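Local coordinates for probable glutamine-binding lipoprotein GlnH (GLNBP) (Mycobacterium tuberculosis, PDB 6H20) that probably captures amino acids such as aspartate outside the membrane as a solute-binding lipoprotein, and regulates protein kinase G activity to control glutamate metabolism, at residues A[144-149]-A[211-216]. Residues are numbered along the deposited sequence; the frame is centred on the assembly and turned at random.
Sequences RILAPR and TILAGL
L146 of the strand and L213 of the helix carry this helix-on-sheet packing in the periplasmic-binding-protein fold, where helix 210-219 lies over strand 139-148 within the lobe that holds both. The two short axes run nearly parallel, 16° apart and 8.8 Å at closest approach, and the contact is apolar, with no hydrogen bond joining the segments.

The side-chain packing is built from three leucines. L213 has CG anti to its carbonyl carbon (chi1 -64°), which sends its forked tip down onto the strand. There the two methyls divide the work: CD2 rests on L146 CB at 3.7 Å, while CD1 lies over the backbone of R144 and I145. L146 replies with CG anti to its own backbone N (chi1 178°), and its CD2 reaches across toward the helix, to L216, crossing that side chain obliquely and touching CB and CD1, each at 3.8 Å. Positions 213 and 216 are three residues apart and so present their branches on one helix face, which suits leucine at both. I145, the residue before L146, points from the helix as the alternation of a strand requires.

The polar groups of the strand are served by other partners. The R144 guanidinium leads away from the helix and gives NH2 to G227 O, while the backbone carbonyl O of R144 accepts from S207 OG. L146 pairs through its backbone with V206 of the neighbouring strand, and L223 and L195 extend the apolar layer around L146 and L216.

I212, one residue before L213 and roughly a quarter turn round the helix from it, touches the bound asparagine, so one helix turn both packs on the sheet and lines the pocket. At the R144 end, L213 CD1 sits 3.6 Å from R144 O.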
ATOM      1  N   ARG A 144      -6.671 -10.893   1.234  1.00 14.77           N
ATOM      2  CA  ARG A 144      -7.864 -11.696   1.524  1.00 15.32           C
ATOM      3  C   ARG A 144      -8.916 -11.425   0.447  1.00 13.12           C
ATOM      4  O   ARG A 144      -8.615 -10.881  -0.620  1.00 13.68           O
ATOM      5  CB  ARG A 144      -8.366 -11.462   2.961  1.00 15.27           C
ATOM      6  CG  ARG A 144      -7.334 -11.874   4.021  1.00 14.86           C
ATOM      7  CD  ARG A 144      -7.890 -11.794   5.433  1.00 16.92           C
ATOM      8  NE  ARG A 144      -8.923 -12.804   5.641  1.00 18.64           N
ATOM      9  CZ  ARG A 144      -9.739 -12.817   6.694  1.00 22.12           C
ATOM     10  NH1 ARG A 144      -9.632 -11.876   7.623  1.00 21.63           N
ATOM     11  NH2 ARG A 144     -10.658 -13.768   6.819  1.00 22.52           N
ATOM     12  N   ILE A 145     -10.161 -11.802   0.737  1.00 13.66           N
ATOM     13  CA  ILE A 145     -11.267 -11.717  -0.217  1.00 16.35           C
ATOM     14  C   ILE A 145     -12.386 -10.869   0.381  1.00 13.72           C
ATOM     15  O   ILE A 145     -12.714 -11.005   1.566  1.00 15.90           O
ATOM     16  CB  ILE A 145     -11.793 -13.129  -0.565  1.00 16.40           C
ATOM     17  CG1 ILE A 145     -10.691 -14.001  -1.180  1.00 17.09           C
ATOM     18  CG2 ILE A 145     -13.003 -13.041  -1.488  1.00 16.00           C
ATOM     19  CD1 ILE A 145     -11.041 -15.492  -1.238  1.00 20.44           C
ATOM     20  N   LEU A 146     -12.990 -10.016  -0.449  1.00 13.91           N
ATOM     21  CA  LEU A 146     -14.145  -9.209  -0.073  1.00 13.47           C
ATOM     22  C   LEU A 146     -15.328  -9.606  -0.952  1.00 14.54           C
ATOM     23  O   LEU A 146     -15.215  -9.625  -2.184  1.00 15.80           O
ATOM     24  CB  LEU A 146     -13.831  -7.720  -0.280  1.00 16.44           C
ATOM     25  CG  LEU A 146     -14.946  -6.718   0.022  1.00 15.77           C
ATOM     26  CD1 LEU A 146     -15.081  -6.560   1.510  1.00 21.22           C
ATOM     27  CD2 LEU A 146     -14.624  -5.365  -0.630  1.00 21.41           C
ATOM     28  N   ALA A 147     -16.458  -9.930  -0.330  1.00 15.07           N
ATOM     29  CA  ALA A 147     -17.637 -10.324  -1.088  1.00 16.14           C
ATOM     30  C   ALA A 147     -18.877  -9.830  -0.361  1.00 15.18           C
ATOM     31  O   ALA A 147     -18.820  -9.520   0.834  1.00 15.71           O
ATOM     32  CB  ALA A 147     -17.696 -11.849  -1.251  1.00 19.30           C
ATOM     33  N   PRO A 148     -20.009  -9.729  -1.047  1.00 15.17           N
ATOM     34  CA  PRO A 148     -21.248  -9.372  -0.342  1.00 15.39           C
ATOM     35  C   PRO A 148     -21.612 -10.416   0.703  1.00 15.87           C
ATOM     36  O   PRO A 148     -21.277 -11.596   0.578  1.00 17.15           O
ATOM     37  CB  PRO A 148     -22.294  -9.331  -1.463  1.00 17.50           C
ATOM     38  CG  PRO A 148     -21.478  -9.106  -2.730  1.00 17.59           C
ATOM     39  CD  PRO A 148     -20.213  -9.861  -2.503  1.00 16.74           C
ATOM     40  N   ARG A 149     -22.339  -9.970   1.734  1.00 16.41           N
ATOM     41  CA  ARG A 149     -22.660 -10.863   2.851  1.00 17.06           C
ATOM     42  C   ARG A 149     -23.472 -12.087   2.426  1.00 21.33           C
ATOM     43  O   ARG A 149     -23.396 -13.132   3.087  1.00 21.80           O
ATOM     44  CB  ARG A 149     -23.386 -10.090   3.954  1.00 17.74           C
ATOM     45  CG  ARG A 149     -22.432  -9.355   4.868  1.00 17.52           C
ATOM     46  CD  ARG A 149     -23.129  -8.227   5.608  1.00 18.43           C
ATOM     47  NE  ARG A 149     -22.195  -7.612   6.526  1.00 21.43           N
ATOM     48  CZ  ARG A 149     -21.887  -8.127   7.713  1.00 25.44           C
ATOM     49  NH1 ARG A 149     -22.477  -9.247   8.132  1.00 26.45           N
ATOM     50  NH2 ARG A 149     -20.996  -7.520   8.473  1.00 25.61           N
ATOM     51  N   THR A 211      -6.181  -4.767   4.835  1.00 14.82           N
ATOM     52  CA  THR A 211      -6.233  -3.353   5.202  1.00 13.50           C
ATOM     53  C   THR A 211      -7.061  -2.541   4.206  1.00 14.74           C
ATOM     54  O   THR A 211      -7.956  -1.780   4.596  1.00 16.10           O
ATOM     55  CB  THR A 211      -4.802  -2.814   5.200  1.00 13.98           C
ATOM     56  OG1 THR A 211      -4.132  -3.336   4.047  1.00 13.14           O
ATOM     57  CG2 THR A 211      -4.047  -3.259   6.465  1.00 15.58           C
ATOM     58  N   ILE A 212      -6.737  -2.655   2.912  1.00 14.18           N
ATOM     59  CA  ILE A 212      -7.486  -1.947   1.866  1.00 12.90           C
ATOM     60  C   ILE A 212      -8.938  -2.407   1.855  1.00 13.78           C
ATOM     61  O   ILE A 212      -9.876  -1.592   1.757  1.00 14.38           O
ATOM     62  CB  ILE A 212      -6.809  -2.149   0.493  1.00 13.59           C
ATOM     63  CG1 ILE A 212      -5.393  -1.580   0.506  1.00 15.40           C
ATOM     64  CG2 ILE A 212      -7.668  -1.522  -0.636  1.00 15.06           C
ATOM     65  CD1 ILE A 212      -4.631  -1.861  -0.786  1.00 15.21           C
ATOM     66  N   LEU A 213      -9.150  -3.722   1.954  1.00 12.88           N
ATOM     67  CA  LEU A 213     -10.515  -4.249   1.956  1.00 12.95           C
ATOM     68  C   LEU A 213     -11.328  -3.704   3.126  1.00 13.61           C
ATOM     69  O   LEU A 213     -12.525  -3.424   2.973  1.00 14.82           O
ATOM     70  CB  LEU A 213     -10.489  -5.775   2.012  1.00 15.00           C
ATOM     71  CG  LEU A 213      -9.866  -6.521   0.830  1.00 14.23           C
ATOM     72  CD1 LEU A 213     -10.004  -8.026   1.063  1.00 14.68           C
ATOM     73  CD2 LEU A 213     -10.522  -6.117  -0.497  1.00 14.75           C
ATOM     74  N   ALA A 214     -10.698  -3.552   4.302  1.00 15.79           N
ATOM     75  CA  ALA A 214     -11.400  -2.967   5.444  1.00 15.38           C
ATOM     76  C   ALA A 214     -11.864  -1.545   5.148  1.00 13.88           C
ATOM     77  O   ALA A 214     -12.945  -1.132   5.592  1.00 16.85           O
ATOM     78  CB  ALA A 214     -10.503  -3.000   6.683  1.00 18.81           C
ATOM     79  N   GLY A 215     -11.072  -0.786   4.388  1.00 15.93           N
ATOM     80  CA  GLY A 215     -11.513   0.533   3.969  1.00 17.08           C
ATOM     81  C   GLY A 215     -12.742   0.468   3.084  1.00 15.86           C
ATOM     82  O   GLY A 215     -13.633   1.324   3.166  1.00 18.32           O
ATOM     83  N   LEU A 216     -12.807  -0.549   2.220  1.00 15.70           N
ATOM     84  CA  LEU A 216     -13.995  -0.732   1.388  1.00 16.15           C
ATOM     85  C   LEU A 216     -15.204  -1.134   2.228  1.00 15.17           C
ATOM     86  O   LEU A 216     -16.328  -0.670   1.969  1.00 16.13           O
ATOM     87  CB  LEU A 216     -13.713  -1.755   0.284  1.00 15.29           C
ATOM     88  CG  LEU A 216     -12.543  -1.398  -0.636  1.00 17.82           C
ATOM     89  CD1 LEU A 216     -12.465  -2.429  -1.742  1.00 21.85           C
ATOM     90  CD2 LEU A 216     -12.695   0.011  -1.198  1.00 22.99           C
TER